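Local coordinates for thioredoxin peroxidase 2 (Plasmodium falciparum, PDB 2C0D), which probably reduces hydrogen peroxide and organic hydroperoxides to water and alcohols, as a thioredoxin-dependent 2-Cys peroxiredoxin of the mitochondrion, at residues 144-149 / 164-169; 61-66 / 131-136. One frame throughout, in Å; residues are numbered along the deposited sequence.

Contact 1: residues 144-149 / 164-169; sequences FALRGL and NDLPIG
The carbonyl oxygen of L166 is held by two nitrogens of one arginine: NE and NH2 of R147 each lie 2.9 Å from L166 O. The guanidinium meets it side-on, with the oxygen practically in the guanidinium plane. NH2 comes in almost in line with the carbonyl bond, whereas NE sits above the carbonyl plane, so the fork is asymmetric at its acceptor. The arginine chain leaves the backbone with CG anti to N (chi1 -151°) and bends at chi3 (-48°), which turns the NE/NH2 edge of the guanidinium to L166 O. The turn itself is type I, from D165 to I168, and is braced by N164, whose ND2 gives a nearly straight bond of 3.0 Å to I168 O. Backbone joins the segments too: N164 N donates to R147 O at 2.9 Å, and a water bridges R147 N to N164 O. Beyond these polar bonds, L166 turns its two methyls back over residues 144-147. Its CD2 meets the edge of the F144 ring, 3.8 Å from CE1, and touches CD2 of L146, a side chain it crosses at about a right angle. The remaining guanidinium bonds point elsewhere, NH1 in a salt bridge to E75 and NH2 also to F70 O, while D165 is paired with R159 of the second subunit. The R147 side chain also touches C72, the predicted peroxidatic cysteine of the PxxxTxxC motif that begins at P65; its place is consistent with the active-site arginine of peroxiredoxins, here with its guanidinium fixed in part by a carbonyl of the turn.

Contact 2: residues 61-66 / 131-136; sequences LLFYPL and DISKNY
Residues 61-66, on strand 58-63, run past the short helix 131-135, and the two backbones approach no closer than 7.7 Å, between CA of F63 and CA of S133. This is helix-on-sheet packing in the thioredoxin-like fold of peroxiredoxins, and side chains alone span the gap. Alternate strand residues, L61 and F63, project toward the helix, while Y136, the first residue to leave helical geometry, reaches back toward the strand. The F63 ring enters between three neighbours. I132 CG2 lies at its edge, 3.8 Å from CZ; S133 OG approaches CD1 obliquely at 3.6 Å; and CB of Y136 packs against CZ. The F63 and Y136 rings form an oblique aromatic pair, with planes at 46° and centroids 5.7 Å apart. With its CG beside the backbone N (chi1 -71°), the tyrosine ring lies across the path of both strand side chains. F150 meets the Y136 ring edge-to-face, and Y136 OH is hydrogen-bonded to Y32 O. L61 completes the contact by a CH-pi interaction: CD1 sits over one face of the Y136 ring, 3.9 Å from the centroid and 3.5 Å from CZ.

In the fold
Strands 58-63 and 144-152 are neighbours in one sheet, so the two contacts share a framework: G148 O lies 2.9 Å from F63 N, a probable hydrogen bond, and A145 CB packs on S133 OG. Contact 2 is wholly buried and dominated by hydrocarbon and ring packing, with no hydrogen bond between its segments. Contact 1, farther from the chain's centre and only partly buried, combines a small leucine-phenylalanine cluster with directional bonds to backbone carbonyls, and its loop 164-169 also meets the second subunit. Chemistry thus follows place: side-chain packing in the interior, an arginine-centred network beside the predicted active-site cysteine, with P65 touching both R147 and F144.

Contact 1: residues 144-149 / 164-169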
# COMPACT_ATOMS: atom_id res chain seq x y z
N PHE B 144 -3.47 -17.60 7.85
CA PHE B 144 -4.32 -17.03 6.81
C PHE B 144 -3.70 -15.79 6.22
O PHE B 144 -2.76 -15.25 6.76
CB PHE B 144 -5.72 -16.71 7.34
CG PHE B 144 -5.76 -15.72 8.47
CD1 PHE B 144 -5.73 -14.35 8.21
CD2 PHE B 144 -5.85 -16.15 9.80
CE1 PHE B 144 -5.80 -13.41 9.25
CE2 PHE B 144 -5.93 -15.22 10.86
CZ PHE B 144 -5.89 -13.85 10.58
N ALA B 145 -4.23 -15.37 5.09
CA ALA B 145 -3.71 -14.19 4.41
C ALA B 145 -4.27 -12.88 4.96
O ALA B 145 -5.49 -12.72 5.21
CB ALA B 145 -3.97 -14.29 2.91
N LEU B 146 -3.39 -11.90 5.08
CA LEU B 146 -3.77 -10.54 5.46
C LEU B 146 -4.38 -9.85 4.26
O LEU B 146 -4.38 -10.38 3.13
CB LEU B 146 -2.52 -9.76 5.94
CG LEU B 146 -1.88 -10.36 7.22
CD1 LEU B 146 -0.57 -9.67 7.51
CD2 LEU B 146 -2.83 -10.13 8.38
N ARG B 147 -4.89 -8.63 4.49
CA ARG B 147 -5.63 -7.90 3.46
C ARG B 147 -4.63 -7.20 2.54
O ARG B 147 -4.44 -5.96 2.62
CB ARG B 147 -6.58 -6.90 4.16
CG ARG B 147 -7.79 -6.66 3.29
CD ARG B 147 -9.12 -6.28 3.92
NE ARG B 147 -9.63 -7.04 5.04
CZ ARG B 147 -10.46 -8.09 4.97
NH1 ARG B 147 -10.82 -8.64 3.82
NH2 ARG B 147 -10.86 -8.65 6.09
N GLY B 148 -3.96 -7.99 1.71
CA GLY B 148 -2.89 -7.48 0.86
C GLY B 148 -3.38 -7.30 -0.56
O GLY B 148 -4.29 -8.00 -1.02
N LEU B 149 -2.76 -6.36 -1.29
CA LEU B 149 -3.09 -6.18 -2.69
C LEU B 149 -1.83 -5.84 -3.44
O LEU B 149 -1.02 -5.04 -2.98
CB LEU B 149 -4.09 -5.04 -2.86
CG LEU B 149 -4.53 -4.78 -4.31
CD1 LEU B 149 -6.01 -4.35 -4.38
CD2 LEU B 149 -3.61 -3.69 -4.87
N ASN B 164 -3.68 -3.53 3.93
CA ASN B 164 -4.67 -2.78 4.74
C ASN B 164 -4.77 -3.39 6.12
O ASN B 164 -4.48 -4.56 6.32
CB ASN B 164 -6.05 -2.91 4.09
CG ASN B 164 -6.52 -1.63 3.46
OD1 ASN B 164 -5.74 -0.83 2.96
ND2 ASN B 164 -7.85 -1.44 3.44
N ASP B 165 -5.22 -2.58 7.09
CA ASP B 165 -5.60 -3.08 8.39
C ASP B 165 -6.61 -4.24 8.18
O ASP B 165 -7.51 -4.12 7.37
CB ASP B 165 -6.28 -1.91 9.11
CG ASP B 165 -6.33 -2.07 10.61
OD1 ASP B 165 -5.49 -2.80 11.19
OD2 ASP B 165 -7.23 -1.43 11.19
N LEU B 166 -6.46 -5.34 8.92
CA LEU B 166 -7.34 -6.48 8.72
C LEU B 166 -8.85 -6.21 8.73
O LEU B 166 -9.57 -6.79 7.92
CB LEU B 166 -6.98 -7.58 9.73
CG LEU B 166 -7.09 -9.05 9.38
CD1 LEU B 166 -6.84 -9.39 7.91
CD2 LEU B 166 -6.15 -9.82 10.33
N PRO B 167 -9.36 -5.36 9.65
CA PRO B 167 -10.80 -5.02 9.60
C PRO B 167 -11.30 -4.11 8.48
O PRO B 167 -12.51 -3.90 8.35
CB PRO B 167 -11.05 -4.32 10.95
CG PRO B 167 -9.80 -4.39 11.71
CD PRO B 167 -8.68 -4.77 10.82
N ILE B 168 -10.41 -3.60 7.63
CA ILE B 168 -10.82 -2.57 6.67
C ILE B 168 -10.79 -3.07 5.24
O ILE B 168 -9.71 -3.40 4.73
CB ILE B 168 -9.90 -1.32 6.81
CG1 ILE B 168 -9.85 -0.86 8.27
CG2 ILE B 168 -10.35 -0.19 5.84
CD1 ILE B 168 -9.00 0.37 8.56
N GLY B 169 -11.96 -3.08 4.58
CA GLY B 169 -12.08 -3.49 3.17
C GLY B 169 -11.41 -2.52 2.19
O GLY B 169 -11.15 -1.35 2.52
O HOH W 1 -4.25 -7.10 6.92

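Contact 2: residues 61-66 / 131-136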
# COMPACT_ATOMS: atom_id res chain seq x y z
N LEU B 61 -3.48 -8.87 -7.63
CA LEU B 61 -3.65 -9.97 -6.67
C LEU B 61 -4.35 -9.41 -5.44
O LEU B 61 -3.82 -8.49 -4.78
CB LEU B 61 -2.30 -10.54 -6.23
CG LEU B 61 -1.36 -10.95 -7.36
CD1 LEU B 61 -0.10 -11.63 -6.81
CD2 LEU B 61 -2.09 -11.84 -8.42
N LEU B 62 -5.49 -9.98 -5.08
CA LEU B 62 -6.26 -9.49 -3.96
C LEU B 62 -6.31 -10.60 -2.90
O LEU B 62 -7.07 -11.57 -3.06
CB LEU B 62 -7.69 -9.15 -4.45
CG LEU B 62 -8.70 -8.55 -3.48
CD1 LEU B 62 -8.38 -7.10 -3.14
CD2 LEU B 62 -10.11 -8.65 -4.09
N PHE B 63 -5.51 -10.47 -1.84
CA PHE B 63 -5.48 -11.49 -0.78
C PHE B 63 -6.51 -11.15 0.31
O PHE B 63 -6.77 -9.96 0.61
CB PHE B 63 -4.11 -11.49 -0.09
CG PHE B 63 -3.00 -12.05 -0.95
CD1 PHE B 63 -2.63 -13.40 -0.83
CD2 PHE B 63 -2.30 -11.22 -1.82
CE1 PHE B 63 -1.58 -13.92 -1.58
CE2 PHE B 63 -1.24 -11.73 -2.58
CZ PHE B 63 -0.86 -13.07 -2.45
N TYR B 64 -7.09 -12.18 0.92
CA TYR B 64 -8.08 -11.90 2.00
C TYR B 64 -8.21 -13.13 2.88
O TYR B 64 -7.83 -14.25 2.45
CB TYR B 64 -9.46 -11.51 1.42
CG TYR B 64 -9.93 -12.55 0.44
CD1 TYR B 64 -10.60 -13.72 0.87
CD2 TYR B 64 -9.65 -12.39 -0.93
CE1 TYR B 64 -10.98 -14.71 -0.05
CE2 TYR B 64 -10.02 -13.38 -1.85
CZ TYR B 64 -10.66 -14.51 -1.41
OH TYR B 64 -10.99 -15.44 -2.39
N PRO B 65 -8.69 -12.93 4.12
CA PRO B 65 -9.03 -14.00 5.07
C PRO B 65 -10.50 -14.45 4.93
O PRO B 65 -11.37 -13.65 4.55
CB PRO B 65 -8.84 -13.29 6.44
CG PRO B 65 -9.35 -11.89 6.17
CD PRO B 65 -8.78 -11.59 4.75
N LEU B 66 -10.74 -15.74 5.20
CA LEU B 66 -12.10 -16.28 5.26
C LEU B 66 -12.55 -16.70 6.67
O LEU B 66 -13.66 -17.22 6.82
CB LEU B 66 -12.26 -17.47 4.31
CG LEU B 66 -12.29 -17.16 2.81
CD1 LEU B 66 -12.67 -18.43 2.00
CD2 LEU B 66 -13.21 -16.02 2.45
N ASP B 131 2.20 -21.03 0.48
CA ASP B 131 3.45 -20.47 -0.12
C ASP B 131 3.21 -19.17 -0.90
O ASP B 131 4.13 -18.33 -1.00
CB ASP B 131 4.16 -21.50 -1.00
CG ASP B 131 3.33 -21.95 -2.17
OD1 ASP B 131 2.42 -22.79 -1.94
OD2 ASP B 131 3.56 -21.49 -3.34
N ILE B 132 2.01 -18.97 -1.44
CA ILE B 132 1.76 -17.75 -2.19
C ILE B 132 1.71 -16.62 -1.18
O ILE B 132 2.42 -15.60 -1.33
CB ILE B 132 0.47 -17.82 -3.00
CG1 ILE B 132 0.50 -19.02 -4.01
CG2 ILE B 132 0.28 -16.47 -3.78
CD1 ILE B 132 -0.86 -19.20 -4.68
N SER B 133 0.86 -16.77 -0.16
CA SER B 133 0.78 -15.72 0.88
C SER B 133 2.14 -15.50 1.54
O SER B 133 2.52 -14.35 1.80
CB SER B 133 -0.29 -16.02 1.94
OG SER B 133 -1.56 -16.15 1.30
N LYS B 134 2.92 -16.57 1.76
CA LYS B 134 4.24 -16.40 2.39
C LYS B 134 5.17 -15.55 1.52
O LYS B 134 5.87 -14.64 2.03
CB LYS B 134 4.90 -17.75 2.69
CG LYS B 134 6.21 -17.63 3.53
N ASN B 135 5.17 -15.85 0.23
CA ASN B 135 6.10 -15.20 -0.70
C ASN B 135 5.69 -13.78 -1.08
O ASN B 135 6.52 -13.01 -1.57
CB ASN B 135 6.27 -16.08 -1.90
CG ASN B 135 7.30 -17.19 -1.64
OD1 ASN B 135 6.95 -18.35 -1.43
ND2 ASN B 135 8.56 -16.80 -1.55
N TYR B 136 4.43 -13.44 -0.84
CA TYR B 136 3.98 -12.01 -0.89
C TYR B 136 4.01 -11.29 0.48
O TYR B 136 3.54 -10.14 0.56
CB TYR B 136 2.64 -11.88 -1.64
CG TYR B 136 2.81 -12.13 -3.12
CD1 TYR B 136 3.04 -11.05 -4.00
CD2 TYR B 136 2.71 -13.42 -3.66
CE1 TYR B 136 3.21 -11.26 -5.41
CE2 TYR B 136 2.89 -13.65 -5.09
CZ TYR B 136 3.14 -12.55 -5.92
OH TYR B 136 3.31 -12.72 -7.29